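Local coordinates for uncharacterized protein PH0321 (Pyrococcus horikoshii, PDB 3BS4) that is of unknown function but has a KaiC-like domain, whose relatives are RecA-type P-loop ATPases, at residues Thr211-Leu225 against Val237-Lys249. Numbering follows the deposited sequence.
Sequences TRSSLGENGIKRELL and VRFEYEFKGNEPK
Arg238 and Glu223 form a salt bridge across an antiparallel hairpin, strands 219-228 and 238-244. The hairpin belongs to the antiparallel end of the mixed sheet, beyond the parallel strands of a probably RecA-like core. Backbone bonds Leu224 N to Phe239 O and Phe239 N to Leu224 O, both 2.8 Å, join the strands. Tyr241 N donates to Arg222 O at 2.9 Å, but Arg222 N bonds to a water that also binds Tyr241 O and Glu240 OE2. Glu240 OE1 forms a salt bridge with Arg251.

CB of Arg238 lies near Leu224 O. CG packs beside CG of Leu225. The chain then bends at chi3 (56°), which brings one guanidinium face over CG of Leu225. NE has a weak, long ion pair with Glu253. NH1 lies near Arg212 NH2. NH2 donates to Glu223 OE2 at 2.8 Å, from above the carboxylate plane. NH2 also sits at the edge of the Arg212 guanidinium, 2.9 Å from its NH2; these two donors do not bond, and the planes are 61° apart. Glu223 probably offsets this like-charge contact; its OE1 makes a long ion pair with Arg212 NE. A leucine in place of Arg238 would probably leave Glu223 OE2 without this donor, close to like-charged Glu253.

The other sheet face carries Arg222, Leu224, Phe239 and Tyr241. Leu224 and Phe239 lie side by side, CD2 to CD2 3.9 Å. The Phe239 side chain also touches Leu10 of helix 8-14. Tyr241 has CG between its backbone N and carbonyl carbon (chi1 64°), and its ring crosses the Arg222 side chain at about a right angle. CB of Arg222 makes a CH-pi contact over one ring face, 3.8 Å from the centroid. Tyr241 OH bonds to Ser32 O and lies 3.3 Å from CB of Thr211.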
loop_
_atom_site.group_PDB
_atom_site.type_symbol
_atom_site.label_atom_id
_atom_site.label_comp_id
_atom_site.label_asym_id
_atom_site.label_seq_id
_atom_site.Cartn_x
_atom_site.Cartn_y
_atom_site.Cartn_z
ATOM N N THR A 211 -12.723 0.077 -6.236
ATOM C CA THR A 211 -13.937 0.260 -5.427
ATOM C C THR A 211 -14.678 1.506 -5.879
ATOM O O THR A 211 -14.079 2.488 -6.332
ATOM C CB THR A 211 -13.644 0.348 -3.921
ATOM O OG1 THR A 211 -12.923 1.557 -3.620
ATOM C CG2 THR A 211 -12.842 -0.863 -3.456
ATOM N N ARG A 212 -15.999 1.453 -5.774
ATOM C CA ARG A 212 -16.823 2.581 -6.199
ATOM C C ARG A 212 -18.176 2.512 -5.530
ATOM O O ARG A 212 -18.586 1.450 -5.072
ATOM C CB ARG A 212 -16.995 2.576 -7.709
ATOM C CG ARG A 212 -17.727 1.351 -8.233
ATOM C CD ARG A 212 -18.026 1.507 -9.703
ATOM N NE ARG A 212 -18.889 0.437 -10.202
ATOM C CZ ARG A 212 -19.019 0.137 -11.492
ATOM N NH1 ARG A 212 -18.342 0.811 -12.411
ATOM N NH2 ARG A 212 -19.826 -0.850 -11.862
ATOM N N SER A 213 -18.854 3.654 -5.493
ATOM C CA SER A 213 -20.161 3.794 -4.860
ATOM C C SER A 213 -21.235 4.024 -5.914
ATOM O O SER A 213 -20.968 4.592 -6.975
ATOM C CB SER A 213 -20.156 5.014 -3.924
ATOM O OG SER A 213 -19.126 4.925 -2.948
ATOM N N SER A 214 -22.447 3.581 -5.602
ATOM C CA SER A 214 -23.616 3.845 -6.422
ATOM C C SER A 214 -24.660 4.416 -5.463
ATOM O O SER A 214 -24.909 3.856 -4.394
ATOM C CB SER A 214 -24.095 2.532 -7.068
ATOM O OG SER A 214 -25.370 2.659 -7.682
ATOM N N LEU A 215 -25.253 5.540 -5.845
ATOM C CA LEU A 215 -26.317 6.139 -5.076
ATOM C C LEU A 215 -27.623 5.463 -5.452
ATOM O O LEU A 215 -28.058 5.510 -6.613
ATOM C CB LEU A 215 -26.427 7.630 -5.378
ATOM C CG LEU A 215 -27.685 8.226 -4.762
ATOM C CD1 LEU A 215 -27.484 8.331 -3.255
ATOM C CD2 LEU A 215 -28.020 9.571 -5.388
ATOM N N GLY A 216 -28.235 4.811 -4.479
ATOM C CA GLY A 216 -29.530 4.201 -4.687
ATOM C C GLY A 216 -30.603 5.028 -4.016
ATOM O O GLY A 216 -30.333 5.854 -3.145
ATOM N N GLU A 217 -31.837 4.798 -4.433
ATOM C CA GLU A 217 -32.969 5.410 -3.778
ATOM C C GLU A 217 -32.967 5.119 -2.270
ATOM O O GLU A 217 -33.291 5.989 -1.449
ATOM C CB GLU A 217 -34.236 4.894 -4.439
ATOM C CG GLU A 217 -35.468 5.695 -4.141
ATOM C CD GLU A 217 -36.663 5.219 -4.944
ATOM O OE1 GLU A 217 -36.519 5.000 -6.167
ATOM O OE2 GLU A 217 -37.739 5.057 -4.352
ATOM N N ASN A 218 -32.566 3.899 -1.902
ATOM C CA ASN A 218 -32.605 3.454 -0.510
ATOM C C ASN A 218 -31.260 3.484 0.231
ATOM O O ASN A 218 -31.145 2.986 1.354
ATOM C CB ASN A 218 -33.237 2.052 -0.411
ATOM C CG ASN A 218 -34.651 2.001 -0.982
ATOM O OD1 ASN A 218 -35.485 2.868 -0.700
ATOM N ND2 ASN A 218 -34.929 0.974 -1.786
ATOM N N GLY A 219 -30.250 4.102 -0.368
ATOM C CA GLY A 219 -28.952 4.191 0.302
ATOM C C GLY A 219 -27.793 3.923 -0.643
ATOM O O GLY A 219 -27.993 3.626 -1.808
ATOM N N ILE A 220 -26.580 4.056 -0.124
ATOM C CA ILE A 220 -25.367 3.847 -0.912
ATOM C C ILE A 220 -25.117 2.346 -1.081
ATOM O O ILE A 220 -25.318 1.568 -0.136
ATOM C CB ILE A 220 -24.152 4.545 -0.210
ATOM C CG1 ILE A 220 -22.858 4.377 -1.008
ATOM C CG2 ILE A 220 -23.961 4.020 1.233
ATOM C CD1 ILE A 220 -21.711 5.235 -0.463
ATOM N N LYS A 221 -24.735 1.952 -2.296
ATOM C CA LYS A 221 -24.273 0.599 -2.597
ATOM C C LYS A 221 -22.781 0.721 -2.906
ATOM O O LYS A 221 -22.380 1.553 -3.730
ATOM C CB LYS A 221 -25.015 0.026 -3.807
ATOM C CG LYS A 221 -24.594 -1.388 -4.175
ATOM C CD LYS A 221 -25.312 -1.858 -5.423
ATOM C CE LYS A 221 -24.937 -3.297 -5.753
ATOM N NZ LYS A 221 -25.819 -3.835 -6.852
ATOM N N ARG A 222 -21.970 -0.078 -2.221
ATOM C CA ARG A 222 -20.523 -0.061 -2.442
ATOM C C ARG A 222 -20.123 -1.336 -3.171
ATOM O O ARG A 222 -20.565 -2.423 -2.803
ATOM C CB ARG A 222 -19.783 0.094 -1.119
ATOM C CG ARG A 222 -19.987 1.453 -0.444
ATOM C CD ARG A 222 -19.263 1.520 0.890
ATOM N NE ARG A 222 -19.284 2.881 1.415
ATOM C CZ ARG A 222 -20.117 3.318 2.349
ATOM N NH1 ARG A 222 -21.003 2.489 2.907
ATOM N NH2 ARG A 222 -20.046 4.582 2.746
ATOM N N GLU A 223 -19.306 -1.180 -4.219
ATOM C CA GLU A 223 -18.888 -2.307 -5.047
ATOM C C GLU A 223 -17.382 -2.409 -5.195
ATOM O O GLU A 223 -16.695 -1.393 -5.322
ATOM C CB GLU A 223 -19.484 -2.170 -6.440
ATOM C CG GLU A 223 -20.974 -2.351 -6.451
ATOM C CD GLU A 223 -21.526 -2.327 -7.844
ATOM O OE1 GLU A 223 -21.580 -1.228 -8.444
ATOM O OE2 GLU A 223 -21.899 -3.416 -8.336
ATOM N N LEU A 224 -16.890 -3.643 -5.205
ATOM C CA LEU A 224 -15.482 -3.908 -5.513
ATOM C C LEU A 224 -15.414 -4.707 -6.798
ATOM O O LEU A 224 -16.040 -5.768 -6.904
ATOM C CB LEU A 224 -14.818 -4.662 -4.367
ATOM C CG LEU A 224 -13.309 -4.932 -4.470
ATOM C CD1 LEU A 224 -12.713 -5.048 -3.069
ATOM C CD2 LEU A 224 -13.019 -6.183 -5.295
ATOM N N LEU A 225 -14.673 -4.190 -7.773
ATOM C CA LEU A 225 -14.552 -4.826 -9.083
ATOM C C LEU A 225 -13.161 -5.410 -9.259
ATOM O O LEU A 225 -12.174 -4.719 -9.029
ATOM C CB LEU A 225 -14.795 -3.795 -10.181
ATOM C CG LEU A 225 -16.216 -3.350 -10.544
ATOM C CD1 LEU A 225 -16.986 -2.800 -9.364
ATOM C CD2 LEU A 225 -16.128 -2.297 -11.650
ATOM N N VAL A 237 -15.476 -10.372 -12.096
ATOM C CA VAL A 237 -15.906 -10.658 -10.725
ATOM C C VAL A 237 -16.192 -9.338 -10.008
ATOM O O VAL A 237 -15.356 -8.429 -10.015
ATOM C CB VAL A 237 -14.857 -11.489 -9.946
ATOM C CG1 VAL A 237 -15.350 -11.829 -8.547
ATOM C CG2 VAL A 237 -14.526 -12.790 -10.701
ATOM N N ARG A 238 -17.386 -9.236 -9.428
ATOM C CA ARG A 238 -17.820 -8.023 -8.740
ATOM C C ARG A 238 -18.429 -8.410 -7.411
ATOM O O ARG A 238 -19.155 -9.411 -7.312
ATOM C CB ARG A 238 -18.862 -7.245 -9.558
ATOM C CG ARG A 238 -18.436 -6.877 -10.962
ATOM C CD ARG A 238 -19.652 -6.494 -11.791
ATOM N NE ARG A 238 -20.399 -5.409 -11.163
ATOM C CZ ARG A 238 -20.495 -4.177 -11.657
ATOM N NH1 ARG A 238 -19.898 -3.862 -12.805
ATOM N NH2 ARG A 238 -21.197 -3.261 -11.002
ATOM N N PHE A 239 -18.162 -7.598 -6.394
ATOM C CA PHE A 239 -18.717 -7.817 -5.072
ATOM C C PHE A 239 -19.442 -6.576 -4.599
ATOM O O PHE A 239 -18.998 -5.450 -4.868
ATOM C CB PHE A 239 -17.606 -8.070 -4.060
ATOM C CG PHE A 239 -16.752 -9.251 -4.367
ATOM C CD1 PHE A 239 -17.033 -10.494 -3.795
ATOM C CD2 PHE A 239 -15.633 -9.122 -5.195
ATOM C CE1 PHE A 239 -16.217 -11.589 -4.068
ATOM C CE2 PHE A 239 -14.816 -10.214 -5.476
ATOM C CZ PHE A 239 -15.113 -11.450 -4.918
ATOM N N GLU A 240 -20.554 -6.774 -3.893
ATOM C CA GLU A 240 -21.108 -5.691 -3.080
ATOM C C GLU A 240 -20.486 -5.825 -1.708
ATOM O O GLU A 240 -20.244 -6.941 -1.255
ATOM C CB GLU A 240 -22.638 -5.765 -2.947
ATOM C CG GLU A 240 -23.185 -4.540 -2.154
ATOM C CD GLU A 240 -24.704 -4.454 -2.045
ATOM O OE1 GLU A 240 -25.414 -5.239 -2.710
ATOM O OE2 GLU A 240 -25.174 -3.569 -1.288
ATOM N N TYR A 241 -20.217 -4.707 -1.033
ATOM C CA TYR A 241 -19.726 -4.810 0.345
ATOM C C TYR A 241 -20.328 -3.777 1.286
ATOM O O TYR A 241 -20.883 -2.757 0.855
ATOM C CB TYR A 241 -18.182 -4.788 0.412
ATOM C CG TYR A 241 -17.533 -3.499 -0.067
ATOM C CD1 TYR A 241 -17.252 -2.473 0.826
ATOM C CD2 TYR A 241 -17.173 -3.340 -1.401
ATOM C CE1 TYR A 241 -16.662 -1.276 0.396
ATOM C CE2 TYR A 241 -16.559 -2.177 -1.841
ATOM C CZ TYR A 241 -16.317 -1.153 -0.938
ATOM O OH TYR A 241 -15.703 0.002 -1.387
ATOM N N GLU A 242 -20.258 -4.093 2.570
ATOM C CA GLU A 242 -20.541 -3.140 3.635
ATOM C C GLU A 242 -19.563 -3.399 4.762
ATOM O O GLU A 242 -18.703 -4.258 4.637
ATOM C CB GLU A 242 -21.978 -3.267 4.126
ATOM C CG GLU A 242 -22.354 -4.633 4.594
ATOM C CD GLU A 242 -23.869 -4.803 4.723
ATOM O OE1 GLU A 242 -24.635 -3.833 4.505
ATOM O OE2 GLU A 242 -24.273 -5.922 5.055
ATOM N N PHE A 243 -19.691 -2.649 5.849
ATOM C CA PHE A 243 -18.760 -2.801 6.965
ATOM C C PHE A 243 -19.507 -3.197 8.215
ATOM O O PHE A 243 -20.549 -2.632 8.517
ATOM C CB PHE A 243 -18.009 -1.498 7.197
ATOM C CG PHE A 243 -17.147 -1.092 6.027
ATOM C CD1 PHE A 243 -15.820 -1.514 5.947
ATOM C CD2 PHE A 243 -17.661 -0.315 4.999
ATOM C CE1 PHE A 243 -15.008 -1.149 4.856
ATOM C CE2 PHE A 243 -16.863 0.051 3.905
ATOM C CZ PHE A 243 -15.533 -0.367 3.837
ATOM N N LYS A 244 -18.972 -4.177 8.927
ATOM C CA LYS A 244 -19.443 -4.466 10.277
ATOM C C LYS A 244 -18.351 -3.977 11.216
ATOM O O LYS A 244 -17.324 -4.633 11.379
ATOM C CB LYS A 244 -19.660 -5.962 10.428
ATOM C CG LYS A 244 -20.233 -6.363 11.783
ATOM C CD LYS A 244 -20.341 -7.866 11.906
ATOM C CE LYS A 244 -20.929 -8.230 13.271
ATOM N NZ LYS A 244 -21.642 -9.545 13.205
ATOM N N GLY A 245 -18.556 -2.807 11.805
ATOM C CA GLY A 245 -17.466 -2.134 12.511
ATOM C C GLY A 245 -16.426 -1.813 11.453
ATOM O O GLY A 245 -16.727 -1.144 10.471
ATOM N N ASN A 246 -15.212 -2.321 11.634
ATOM C CA ASN A 246 -14.156 -2.095 10.649
ATOM C C ASN A 246 -13.991 -3.215 9.634
ATOM O O ASN A 246 -13.191 -3.093 8.696
ATOM C CB ASN A 246 -12.840 -1.829 11.367
ATOM C CG ASN A 246 -12.830 -0.492 12.072
ATOM O OD1 ASN A 246 -13.356 0.512 11.564
ATOM N ND2 ASN A 246 -12.228 -0.463 13.251
ATOM N N GLU A 247 -14.747 -4.295 9.809
ATOM C CA GLU A 247 -14.581 -5.486 8.982
ATOM C C GLU A 247 -15.397 -5.382 7.707
ATOM O O GLU A 247 -16.624 -5.246 7.777
ATOM C CB GLU A 247 -15.007 -6.752 9.735
ATOM C CG GLU A 247 -14.656 -8.045 9.002
ATOM C CD GLU A 247 -15.245 -9.269 9.678
ATOM O OE1 GLU A 247 -16.006 -9.096 10.660
ATOM O OE2 GLU A 247 -14.942 -10.401 9.228
ATOM N N PRO A 248 -14.729 -5.470 6.538
ATOM C CA PRO A 248 -15.487 -5.435 5.298
ATOM C C PRO A 248 -16.174 -6.770 5.094
ATOM O O PRO A 248 -15.570 -7.834 5.293
ATOM C CB PRO A 248 -14.417 -5.250 4.205
ATOM C CG PRO A 248 -13.101 -5.182 4.903
ATOM C CD PRO A 248 -13.282 -5.652 6.304
ATOM N N LYS A 249 -17.439 -6.705 4.699
ATOM C CA LYS A 249 -18.235 -7.886 4.459
ATOM C C LYS A 249 -18.639 -7.889 2.985
ATOM O O LYS A 249 -19.367 -7.003 2.544
ATOM C CB LYS A 249 -19.461 -7.848 5.366
ATOM C CG LYS A 249 -19.148 -7.869 6.868
ATOM C CD LYS A 249 -18.335 -9.115 7.230
ATOM C CE LYS A 249 -18.707 -9.656 8.594
ATOM N NZ LYS A 249 -20.102 -10.184 8.572
HETATM O O HOH W 1 -23.225 -1.854 -0.268
HETATM O O HOH W 2 -21.744 -0.328 2.214
#